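Local coordinates for Ras GTPase-activating-like protein IQGAP2 (Homo sapiens, PDB 5CJP), which probably binds GTP-loaded small GTPases of the Rho family, such as Cdc42, through an all-helical domain related to Ras GTPase-activating proteins, at residues Tyr52-Ala55 with Arg59-Tyr62; Leu198-Arg203 with Glu319-Asp324; Leu31-Pro36 with Asn90-Lys95; Thr46-Leu51 with Ile94-Ser99. All coordinates share one frame; numbering follows the deposited sequence.

In the fold
All four contacts are largely buried, but at different depths. Contact 4 lies about 9 Å and contact 3 about 14 Å from the centre of the chain; they share helix 92-102, touch through Phe-33 and Met-96, and join their helices by carbon-rich packing. Contacts 1 and 2, about 19 and 20 Å out, lie on the side that meets another protein, and charged groups take part in both: Arg-59 and Glu-60 hold GTP in contact 1, while the methylenes of Lys-320 lie over the face of a tyrosine in contact 2. Helix 37-54 serves contacts 1 and 4. Contacts 1 and 2 touch where Tyr-62 meets Met-323 and Glu-61 meets Phe-321.

Contact 1: Tyr52-Ala55 with Arg59-Tyr62; sequences YNYA and REEY. With GTP (guanosine-5'-triphosphate), chain G.
Tyr-54 and Glu-60 make the tight half of this contact. The aliphatic part of the glutamate crosses the tyrosine at about a right angle, and its CG lies over one ring face, 3.9 Å from the centroid of the Tyr-54 ring and displaced toward the rim, a CH-pi contact. A bend at chi2 (54°) then turns the carboxylate away from the ring, its plane 83° from that of the tyrosine. There OE1 of Glu-60 takes a hydrogen bond from NE of Arg-59 at 3.0 Å, through the lone pair on the side of the other oxygen, with an N-H...O angle of 151° and the oxygen tilted from the guanidinium plane. The salt bridge probably helps hold both side chains where they meet the ribose: OE2 of Glu-60 accepts from O2' of GTP at 2.7 Å, and NH2 of Arg-59 donates to O3' at 2.7 Å.

The other half is lighter, and Glu-61 is partly exposed. Methyl CB of Ala-55 rests 4.0 Å from CB of Glu-61, whose extended chain ends at a water shared by its OE1 and the carbonyl O of Ala-55. Arg-59 also bonds through NH1 to the backbone of another protein's chain. The whole is a short turn joining helices 37-54 and 58-79, carrying two of the four GTP-pocket residues, alongside Asn-57 and Tyr-326.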
# COMPACT_ATOMS: atom_id res chain seq x y z
N TYR E 52 -12.34 -4.30 11.44
CA TYR E 52 -12.66 -5.23 10.37
C TYR E 52 -11.67 -6.39 10.36
O TYR E 52 -12.06 -7.53 10.18
CB TYR E 52 -12.62 -4.55 8.99
CG TYR E 52 -13.73 -3.56 8.69
CD1 TYR E 52 -15.02 -3.75 9.18
CD2 TYR E 52 -13.49 -2.44 7.88
CE1 TYR E 52 -16.04 -2.86 8.87
CE2 TYR E 52 -14.50 -1.54 7.56
CZ TYR E 52 -15.77 -1.76 8.06
OH TYR E 52 -16.79 -0.89 7.71
N ASN E 53 -10.39 -6.09 10.54
CA ASN E 53 -9.37 -7.14 10.56
C ASN E 53 -9.36 -7.82 11.92
O ASN E 53 -9.22 -9.04 12.01
CB ASN E 53 -7.98 -6.54 10.28
CG ASN E 53 -6.87 -7.55 10.46
OD1 ASN E 53 -6.71 -8.48 9.66
ND2 ASN E 53 -6.10 -7.40 11.54
N TYR E 54 -9.51 -7.04 12.97
CA TYR E 54 -9.51 -7.60 14.31
C TYR E 54 -10.64 -8.61 14.55
O TYR E 54 -10.42 -9.67 15.10
CB TYR E 54 -9.57 -6.47 15.34
CG TYR E 54 -9.53 -6.98 16.76
CD1 TYR E 54 -8.34 -7.36 17.33
CD2 TYR E 54 -10.72 -7.13 17.51
CE1 TYR E 54 -8.30 -7.89 18.63
CE2 TYR E 54 -10.69 -7.65 18.81
CZ TYR E 54 -9.49 -8.03 19.35
OH TYR E 54 -9.45 -8.52 20.62
N ALA E 55 -11.86 -8.29 14.12
CA ALA E 55 -12.99 -9.19 14.34
C ALA E 55 -13.23 -10.11 13.19
O ALA E 55 -14.34 -10.55 12.98
CB ALA E 55 -14.26 -8.40 14.61
N ARG E 59 -13.70 -15.54 17.85
CA ARG E 59 -13.39 -15.19 19.23
C ARG E 59 -13.33 -13.66 19.41
O ARG E 59 -13.89 -13.11 20.37
CB ARG E 59 -12.08 -15.83 19.70
CG ARG E 59 -11.69 -15.40 21.11
CD ARG E 59 -10.43 -16.05 21.61
NE ARG E 59 -9.25 -15.67 20.84
CZ ARG E 59 -8.03 -16.14 21.08
NH1 ARG E 59 -7.85 -17.00 22.08
NH2 ARG E 59 -7.00 -15.79 20.31
N GLU E 60 -12.69 -12.97 18.46
CA GLU E 60 -12.56 -11.49 18.50
C GLU E 60 -13.89 -10.80 18.21
O GLU E 60 -14.22 -9.78 18.82
CB GLU E 60 -11.51 -11.02 17.49
CG GLU E 60 -10.07 -11.31 17.89
CD GLU E 60 -9.83 -12.78 18.21
OE1 GLU E 60 -9.51 -13.09 19.37
OE2 GLU E 60 -9.98 -13.62 17.30
N GLU E 61 -14.65 -11.33 17.26
CA GLU E 61 -15.95 -10.75 16.97
C GLU E 61 -16.84 -10.93 18.20
O GLU E 61 -17.71 -10.11 18.49
CB GLU E 61 -16.58 -11.42 15.74
CG GLU E 61 -17.99 -10.92 15.46
CD GLU E 61 -18.57 -11.48 14.17
OE1 GLU E 61 -18.23 -12.63 13.79
OE2 GLU E 61 -19.37 -10.76 13.54
N TYR E 62 -16.61 -12.00 18.95
CA TYR E 62 -17.38 -12.23 20.15
C TYR E 62 -17.14 -11.09 21.15
O TYR E 62 -18.08 -10.53 21.73
CB TYR E 62 -16.97 -13.56 20.78
CG TYR E 62 -17.51 -13.74 22.17
CD1 TYR E 62 -18.86 -14.05 22.38
CD2 TYR E 62 -16.69 -13.57 23.28
CE1 TYR E 62 -19.37 -14.17 23.66
CE2 TYR E 62 -17.19 -13.68 24.56
CZ TYR E 62 -18.53 -13.99 24.74
OH TYR E 62 -19.03 -14.13 26.01
PG GTP G . -1.24 -11.59 11.58
O1G GTP G . -0.51 -11.52 10.15
O2G GTP G . -0.28 -11.75 12.70
O3G GTP G . -2.09 -10.23 11.72
O3B GTP G . -2.34 -12.76 11.46
PB GTP G . -2.13 -14.22 12.11
O1B GTP G . -2.15 -15.21 11.01
O2B GTP G . -0.95 -14.19 13.01
O3A GTP G . -3.45 -14.35 13.01
PA GTP G . -3.47 -15.27 14.33
O1A GTP G . -2.65 -16.47 14.06
O2A GTP G . -3.15 -14.43 15.51
O5' GTP G . -5.03 -15.69 14.41
C5' GTP G . -6.01 -14.70 14.71
C4' GTP G . -7.23 -15.35 15.36
O4' GTP G . -7.77 -16.40 14.54
C3' GTP G . -6.78 -16.07 16.63
O3' GTP G . -6.66 -15.10 17.68
C2' GTP G . -8.02 -16.93 16.85
O2' GTP G . -9.10 -16.12 17.33
C1' GTP G . -8.33 -17.39 15.43
N9 GTP G . -7.68 -18.68 15.12
C8 GTP G . -6.42 -18.88 14.75
N7 GTP G . -6.23 -20.17 14.51
C5 GTP G . -7.37 -20.82 14.74
C6 GTP G . -7.76 -22.14 14.64
O6 GTP G . -6.98 -23.02 14.30
N1 GTP G . -9.09 -22.47 14.95
C2 GTP G . -9.98 -21.47 15.36
N2 GTP G . -11.23 -21.77 15.69
N3 GTP G . -9.56 -20.19 15.44
C4 GTP G . -8.30 -19.86 15.14
O HOH W 1 -8.68 -11.48 21.02
O HOH W 2 -15.54 -13.22 12.87

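Contact 2: Leu198-Arg203 with Glu319-Asp324; sequences LPYGLR and EKFNMD
Tyr-200 presents the flat of its ring to the aliphatic chain of Lys-320, and the two side chains run past each other in opposite directions. Methylene CG of the lysine sits over the ring centre, 3.5 Å from the centroid of Tyr-200 and 11° off the ring normal, which makes this a CH-pi contact. The lysine leaves its backbone with CG trans to the amide nitrogen (chi1 -169°), and a bend at chi2 lays its methylenes along the ring: CB is 3.6 Å from Tyr-200 CZ near the hydroxyl end, while CE is 3.6 Å from Tyr-200 CD1 nearer the backbone. The methylenes thus cover this face along most of its length. Beyond the ring, the ammonium pairs with an acidic side chain on the chain of another protein.

Phe-321 meets the same tyrosine through CZ, 3.9 Å from Tyr-200 CD2. The two ring planes stand 65° apart with centroids separated by 5.6 Å, an oblique pairing. The Tyr-200 hydroxyl is bonded to the carbonyl of Pro-315, which helps fix where the ring points.

Pro-199 holds the N-cap position of helix 200-216, and its carbonyl O receives the N-H of Arg-203 at 3.1 Å. The guanidinium of Arg-203 in turn bonds the carbonyls of Glu-310 and Ala-311. The arrangement packs the start of helix 200-216 against the end of the short helix 317-320 in the all-helical GTPase-activator-related fold, next to the interface with another protein.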
# COMPACT_ATOMS: atom_id res chain seq x y z
N LEU E 198 -29.24 -11.17 6.84
CA LEU E 198 -28.73 -10.10 7.68
C LEU E 198 -27.60 -10.67 8.53
O LEU E 198 -27.53 -11.87 8.79
CB LEU E 198 -29.83 -9.55 8.61
CG LEU E 198 -30.81 -8.53 8.05
CD1 LEU E 198 -31.58 -7.91 9.19
CD2 LEU E 198 -30.07 -7.45 7.30
N PRO E 199 -26.68 -9.81 8.98
CA PRO E 199 -25.55 -10.27 9.80
C PRO E 199 -26.02 -10.64 11.20
O PRO E 199 -26.84 -9.93 11.78
CB PRO E 199 -24.62 -9.06 9.83
CG PRO E 199 -24.96 -8.31 8.59
CD PRO E 199 -26.48 -8.43 8.52
N TYR E 200 -25.48 -11.73 11.74
CA TYR E 200 -25.82 -12.16 13.10
C TYR E 200 -25.61 -11.02 14.10
O TYR E 200 -26.53 -10.67 14.86
CB TYR E 200 -24.96 -13.35 13.54
CG TYR E 200 -25.08 -13.61 15.02
CD1 TYR E 200 -26.26 -14.12 15.58
CD2 TYR E 200 -24.05 -13.26 15.90
CE1 TYR E 200 -26.41 -14.25 16.96
CE2 TYR E 200 -24.19 -13.38 17.28
CZ TYR E 200 -25.37 -13.88 17.81
OH TYR E 200 -25.52 -13.99 19.18
N GLY E 201 -24.40 -10.45 14.10
CA GLY E 201 -24.07 -9.36 15.01
C GLY E 201 -25.06 -8.20 15.00
O GLY E 201 -25.41 -7.65 16.05
N LEU E 202 -25.51 -7.80 13.83
CA LEU E 202 -26.48 -6.72 13.74
C LEU E 202 -27.81 -7.16 14.37
O LEU E 202 -28.46 -6.38 15.10
CB LEU E 202 -26.71 -6.34 12.28
CG LEU E 202 -27.76 -5.26 12.05
CD1 LEU E 202 -27.49 -4.12 12.99
CD2 LEU E 202 -27.75 -4.80 10.58
N ARG E 203 -28.23 -8.38 14.09
CA ARG E 203 -29.49 -8.89 14.62
C ARG E 203 -29.38 -9.00 16.13
O ARG E 203 -30.34 -8.74 16.86
CB ARG E 203 -29.85 -10.27 14.05
CG ARG E 203 -30.38 -10.26 12.62
CD ARG E 203 -30.83 -11.64 12.16
NE ARG E 203 -32.10 -12.09 12.75
CZ ARG E 203 -32.71 -13.23 12.44
NH1 ARG E 203 -32.18 -14.04 11.54
NH2 ARG E 203 -33.86 -13.57 13.01
N GLU E 319 -23.67 -18.95 22.69
CA GLU E 319 -24.23 -20.13 22.04
C GLU E 319 -24.04 -20.07 20.52
O GLU E 319 -23.62 -21.05 19.91
CB GLU E 319 -25.72 -20.27 22.39
CG GLU E 319 -26.07 -19.98 23.85
CD GLU E 319 -25.04 -20.54 24.81
OE1 GLU E 319 -24.55 -21.67 24.57
OE2 GLU E 319 -24.71 -19.86 25.81
N LYS E 320 -24.33 -18.92 19.91
CA LYS E 320 -24.19 -18.79 18.46
C LYS E 320 -22.84 -19.33 17.97
O LYS E 320 -22.78 -20.09 17.01
CB LYS E 320 -24.37 -17.34 18.04
CG LYS E 320 -24.51 -17.14 16.55
CD LYS E 320 -25.71 -17.85 15.97
CE LYS E 320 -25.84 -17.55 14.49
NZ LYS E 320 -26.84 -18.40 13.78
N PHE E 321 -21.76 -18.92 18.62
CA PHE E 321 -20.46 -19.46 18.28
C PHE E 321 -20.23 -20.37 19.50
O PHE E 321 -20.43 -19.93 20.63
CB PHE E 321 -19.38 -18.37 18.27
CG PHE E 321 -19.79 -17.06 17.65
CD1 PHE E 321 -20.58 -17.03 16.50
CD2 PHE E 321 -19.31 -15.86 18.16
CE1 PHE E 321 -20.87 -15.81 15.87
CE2 PHE E 321 -19.60 -14.63 17.54
CZ PHE E 321 -20.38 -14.61 16.39
N ASN E 322 -19.88 -21.63 19.31
CA ASN E 322 -19.65 -22.47 20.49
C ASN E 322 -18.40 -21.96 21.18
O ASN E 322 -17.34 -22.57 21.08
CB ASN E 322 -19.48 -23.92 20.08
CG ASN E 322 -20.73 -24.49 19.49
OD1 ASN E 322 -21.79 -24.45 20.11
ND2 ASN E 322 -20.62 -25.04 18.28
N MET E 323 -18.54 -20.84 21.87
CA MET E 323 -17.42 -20.21 22.56
C MET E 323 -16.69 -21.12 23.53
O MET E 323 -15.56 -20.82 23.93
CB MET E 323 -17.88 -18.93 23.26
CG MET E 323 -18.23 -17.78 22.29
SD MET E 323 -16.90 -17.38 21.05
CE MET E 323 -15.64 -16.81 22.17
N ASP E 324 -17.31 -22.24 23.90
CA ASP E 324 -16.69 -23.17 24.83
C ASP E 324 -15.40 -23.73 24.24
O ASP E 324 -14.50 -24.16 24.98
CB ASP E 324 -17.65 -24.30 25.19
CG ASP E 324 -18.69 -23.88 26.22
OD1 ASP E 324 -18.29 -23.33 27.27
OD2 ASP E 324 -19.90 -24.09 25.98

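Contact 3: Leu31-Pro36 with Asn90-Lys95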
# COMPACT_ATOMS: atom_id res chain seq x y z
N LEU E 31 -13.10 3.99 24.56
CA LEU E 31 -12.74 5.38 24.77
C LEU E 31 -13.50 6.27 23.78
O LEU E 31 -13.90 7.41 24.10
CB LEU E 31 -11.24 5.58 24.57
CG LEU E 31 -10.33 4.98 25.62
CD1 LEU E 31 -8.88 5.29 25.29
CD2 LEU E 31 -10.68 5.54 26.99
N ILE E 32 -13.68 5.76 22.56
CA ILE E 32 -14.42 6.52 21.55
C ILE E 32 -15.87 6.71 22.01
O ILE E 32 -16.41 7.82 21.90
CB ILE E 32 -14.37 5.81 20.14
CG1 ILE E 32 -13.07 6.17 19.40
CG2 ILE E 32 -15.58 6.14 19.33
CD1 ILE E 32 -11.94 6.42 20.28
N PHE E 33 -16.50 5.67 22.57
CA PHE E 33 -17.88 5.82 23.03
C PHE E 33 -18.07 6.92 24.07
O PHE E 33 -19.06 7.64 24.05
CB PHE E 33 -18.45 4.51 23.62
CG PHE E 33 -18.44 3.37 22.67
CD1 PHE E 33 -18.76 3.55 21.33
CD2 PHE E 33 -18.08 2.10 23.10
CE1 PHE E 33 -18.71 2.49 20.44
CE2 PHE E 33 -18.02 1.03 22.22
CZ PHE E 33 -18.33 1.22 20.89
N GLN E 34 -17.12 7.08 24.98
CA GLN E 34 -17.29 8.10 26.01
C GLN E 34 -16.85 9.54 25.67
O GLN E 34 -17.03 10.44 26.49
CB GLN E 34 -16.65 7.64 27.33
CG GLN E 34 -15.14 7.59 27.29
CD GLN E 34 -14.54 6.97 28.54
OE1 GLN E 34 -13.52 7.43 29.03
NE2 GLN E 34 -15.15 5.89 29.04
N MET E 35 -16.29 9.77 24.49
CA MET E 35 -15.86 11.11 24.08
C MET E 35 -17.09 11.93 23.70
O MET E 35 -18.13 11.37 23.39
CB MET E 35 -14.98 11.05 22.83
CG MET E 35 -13.58 10.52 23.02
SD MET E 35 -12.81 10.26 21.39
CE MET E 35 -13.41 11.66 20.52
N PRO E 36 -16.98 13.27 23.72
CA PRO E 36 -18.18 14.02 23.32
C PRO E 36 -18.42 13.56 21.88
O PRO E 36 -17.46 13.33 21.14
CB PRO E 36 -17.73 15.47 23.41
CG PRO E 36 -16.68 15.43 24.50
CD PRO E 36 -15.90 14.19 24.14
N ASN E 90 -28.60 9.90 19.45
CA ASN E 90 -27.59 9.50 18.46
C ASN E 90 -26.35 8.89 19.14
O ASN E 90 -25.23 9.36 18.93
CB ASN E 90 -27.19 10.73 17.65
CG ASN E 90 -26.16 10.43 16.57
OD1 ASN E 90 -25.23 11.21 16.35
ND2 ASN E 90 -26.33 9.31 15.88
N PRO E 91 -26.54 7.81 19.92
CA PRO E 91 -25.47 7.11 20.64
C PRO E 91 -24.37 6.67 19.70
O PRO E 91 -24.64 6.09 18.66
CB PRO E 91 -26.20 5.95 21.30
CG PRO E 91 -27.25 5.63 20.30
CD PRO E 91 -27.77 7.00 19.92
N THR E 92 -23.12 6.94 20.05
CA THR E 92 -22.04 6.59 19.14
C THR E 92 -21.82 5.09 19.00
O THR E 92 -21.28 4.63 18.00
CB THR E 92 -20.73 7.35 19.50
OG1 THR E 92 -19.63 6.45 19.55
CG2 THR E 92 -20.88 8.08 20.79
N VAL E 93 -22.29 4.32 19.98
CA VAL E 93 -22.15 2.88 19.90
C VAL E 93 -23.02 2.36 18.76
O VAL E 93 -22.66 1.41 18.09
CB VAL E 93 -22.65 2.16 21.17
CG1 VAL E 93 -22.36 0.67 21.07
CG2 VAL E 93 -22.00 2.76 22.38
N ILE E 94 -24.16 2.99 18.55
CA ILE E 94 -25.05 2.57 17.48
C ILE E 94 -24.45 2.96 16.13
O ILE E 94 -24.58 2.23 15.15
CB ILE E 94 -26.43 3.20 17.67
CG1 ILE E 94 -27.12 2.52 18.87
CG2 ILE E 94 -27.26 3.05 16.40
CD1 ILE E 94 -27.33 1.09 18.64
N LYS E 95 -23.76 4.08 16.10
CA LYS E 95 -23.12 4.56 14.87
C LYS E 95 -22.05 3.56 14.45
O LYS E 95 -21.90 3.24 13.27
CB LYS E 95 -22.48 5.93 15.13
CG LYS E 95 -22.16 6.73 13.89
CD LYS E 95 -21.61 8.09 14.26
CE LYS E 95 -22.57 8.84 15.19
NZ LYS E 95 -21.96 10.04 15.89
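The backbones come nearest at Phe-33 and Thr-92, with CA atoms 5.7 Å apart, where the last part of helix 25-34 meets the first turn of helix 92-102. This is helix-to-helix packing within the all-helical fold of the GTPase-activator family, with Pro-91 at the N-cap position of the second helix.

Phe-33 carries most of the contact. Its CG lies opposite the carbonyl carbon (chi1 -59°), and the ring is thereby laid against the second helix, where Val-93 and Thr-92 take different parts of it. Methyl CG2 of Val-93 stands over one face, 3.7 Å from the centroid of the Phe-33 ring and 20° off the normal, offset toward the rim: a CH-pi contact between side chains crossing at about a right angle. The other methyl, CG1, touches more lightly, 4.1 Å from Phe-33 CZ and the neighbouring CE1. Thr-92 approaches at the edge instead, its OG1 lying in the ring plane.

Leu-67 and Ala-71 of helix 58-79 also pack on Phe-33, so that three helices meet around one phenyl ring. Ile-32 adds a light touch to the threonine and otherwise turns to Phe-43 and Met-44 of helix 37-54. On the outer side, Leu-31 and Pro-36 pack on Leu-370 and Glu-368 of the second subunit, another copy of this protein. Hydrocarbon packing dominates, and the oxygen nearest the ring is Thr-92 OG1, 3.5 Å from CD1 of Phe-33 and 4.1 Å from CG2 of Ile-32.

Contact 4: Thr46-Leu51 with Ile94-Ser99; sequences TVIFTL and IKMVVS
Ile-48 and Leu-51, one turn apart on helix 37-54, receive Met-96 of helix 92-102. The methionine starts out with CG trans to its backbone nitrogen (chi1 -177°) and continues nearly straight through chi2 (162°), which brings CG and SD toward helix 37-54; the bend at chi3 then sets CE against Leu-51. It thereby meets two side chains with two different parts. CD1 of Ile-48 packs on Met-96 CG at 3.3 Å, the two chains sliding past each other in opposite directions, whereas CD1 of Leu-51 meets the terminal CE of Met-96 at 3.3 Å in a crossing near a right angle. Ser-99 contributes its CB, 4.5 Å from Ile-48 CD1. Its hydroxyl folds back along its own helix to Lys-95 O at 3.2 Å; the backbone N of Ser-99 reaches the same carbonyl oxygen from the opposite face of its plane.

The short helical axes pass 10.7 Å apart at a signed angle of -48°. Leu-64 and Phe-68 of helix 58-79 and Ala-29 of helix 25-34 also pack on Met-96, and Pro-25 packs on Leu-51. Met-96 thus reaches from helix 92-102 to three others, 25-34, 37-54 and 58-79.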
# COMPACT_ATOMS: atom_id res chain seq x y z
N THR E 46 -11.10 5.07 10.96
CA THR E 46 -9.85 4.39 11.26
C THR E 46 -9.98 3.27 12.29
O THR E 46 -9.29 2.26 12.19
CB THR E 46 -8.79 5.42 11.66
OG1 THR E 46 -8.40 5.22 13.02
CG2 THR E 46 -9.36 6.84 11.48
N VAL E 47 -10.87 3.40 13.26
CA VAL E 47 -11.02 2.32 14.23
C VAL E 47 -11.82 1.18 13.61
O VAL E 47 -11.51 -0.01 13.80
CB VAL E 47 -11.71 2.79 15.53
CG1 VAL E 47 -10.94 3.96 16.13
CG2 VAL E 47 -13.15 3.18 15.25
N ILE E 48 -12.86 1.54 12.86
CA ILE E 48 -13.70 0.54 12.23
C ILE E 48 -12.83 -0.28 11.29
O ILE E 48 -12.91 -1.52 11.27
CB ILE E 48 -14.81 1.19 11.42
CG1 ILE E 48 -15.73 2.00 12.35
CG2 ILE E 48 -15.57 0.14 10.65
CD1 ILE E 48 -16.47 1.17 13.30
N PHE E 49 -11.98 0.42 10.53
CA PHE E 49 -11.10 -0.27 9.57
C PHE E 49 -10.26 -1.32 10.28
O PHE E 49 -10.01 -2.40 9.74
CB PHE E 49 -10.18 0.73 8.86
CG PHE E 49 -9.37 0.12 7.77
CD1 PHE E 49 -9.97 -0.28 6.57
CD2 PHE E 49 -8.01 -0.15 7.94
CE1 PHE E 49 -9.23 -0.94 5.56
CE2 PHE E 49 -7.27 -0.81 6.94
CZ PHE E 49 -7.88 -1.21 5.76
N THR E 50 -9.82 -0.99 11.48
CA THR E 50 -9.00 -1.89 12.26
C THR E 50 -9.84 -3.02 12.80
O THR E 50 -9.41 -4.18 12.79
CB THR E 50 -8.36 -1.15 13.40
OG1 THR E 50 -7.58 -0.09 12.85
CG2 THR E 50 -7.46 -2.08 14.21
N LEU E 51 -11.04 -2.69 13.27
CA LEU E 51 -11.94 -3.70 13.80
C LEU E 51 -12.30 -4.73 12.70
O LEU E 51 -12.52 -5.90 13.00
CB LEU E 51 -13.20 -3.05 14.35
CG LEU E 51 -12.94 -2.22 15.61
CD1 LEU E 51 -14.24 -1.56 16.04
CD2 LEU E 51 -12.40 -3.10 16.73
N ILE E 94 -24.16 2.99 18.55
CA ILE E 94 -25.05 2.57 17.48
C ILE E 94 -24.45 2.96 16.13
O ILE E 94 -24.58 2.23 15.15
CB ILE E 94 -26.43 3.20 17.67
CG1 ILE E 94 -27.12 2.52 18.87
CG2 ILE E 94 -27.26 3.05 16.40
CD1 ILE E 94 -27.33 1.09 18.64
N LYS E 95 -23.76 4.08 16.10
CA LYS E 95 -23.12 4.56 14.87
C LYS E 95 -22.05 3.56 14.45
O LYS E 95 -21.90 3.24 13.27
CB LYS E 95 -22.48 5.93 15.13
CG LYS E 95 -22.16 6.73 13.89
CD LYS E 95 -21.61 8.09 14.26
CE LYS E 95 -22.57 8.84 15.19
NZ LYS E 95 -21.96 10.04 15.89
N MET E 96 -21.32 3.05 15.43
CA MET E 96 -20.26 2.10 15.15
C MET E 96 -20.84 0.74 14.80
O MET E 96 -20.35 0.05 13.90
CB MET E 96 -19.33 1.99 16.36
CG MET E 96 -18.14 1.08 16.14
SD MET E 96 -16.87 1.43 17.36
CE MET E 96 -16.58 -0.14 17.87
N VAL E 97 -21.89 0.36 15.52
CA VAL E 97 -22.53 -0.91 15.27
C VAL E 97 -23.01 -0.95 13.84
O VAL E 97 -22.84 -1.96 13.16
CB VAL E 97 -23.74 -1.13 16.20
CG1 VAL E 97 -24.67 -2.22 15.63
CG2 VAL E 97 -23.25 -1.54 17.58
N VAL E 98 -23.60 0.15 13.38
CA VAL E 98 -24.10 0.23 12.02
C VAL E 98 -23.02 0.20 10.96
O VAL E 98 -23.14 -0.54 9.99
CB VAL E 98 -24.97 1.49 11.81
CG1 VAL E 98 -25.24 1.71 10.32
CG2 VAL E 98 -26.27 1.32 12.57
N SER E 99 -21.97 1.00 11.12
CA SER E 99 -20.88 1.04 10.15
C SER E 99 -20.17 -0.29 10.07
O SER E 99 -19.95 -0.83 9.00
CB SER E 99 -19.84 2.10 10.50
OG SER E 99 -20.36 3.41 10.42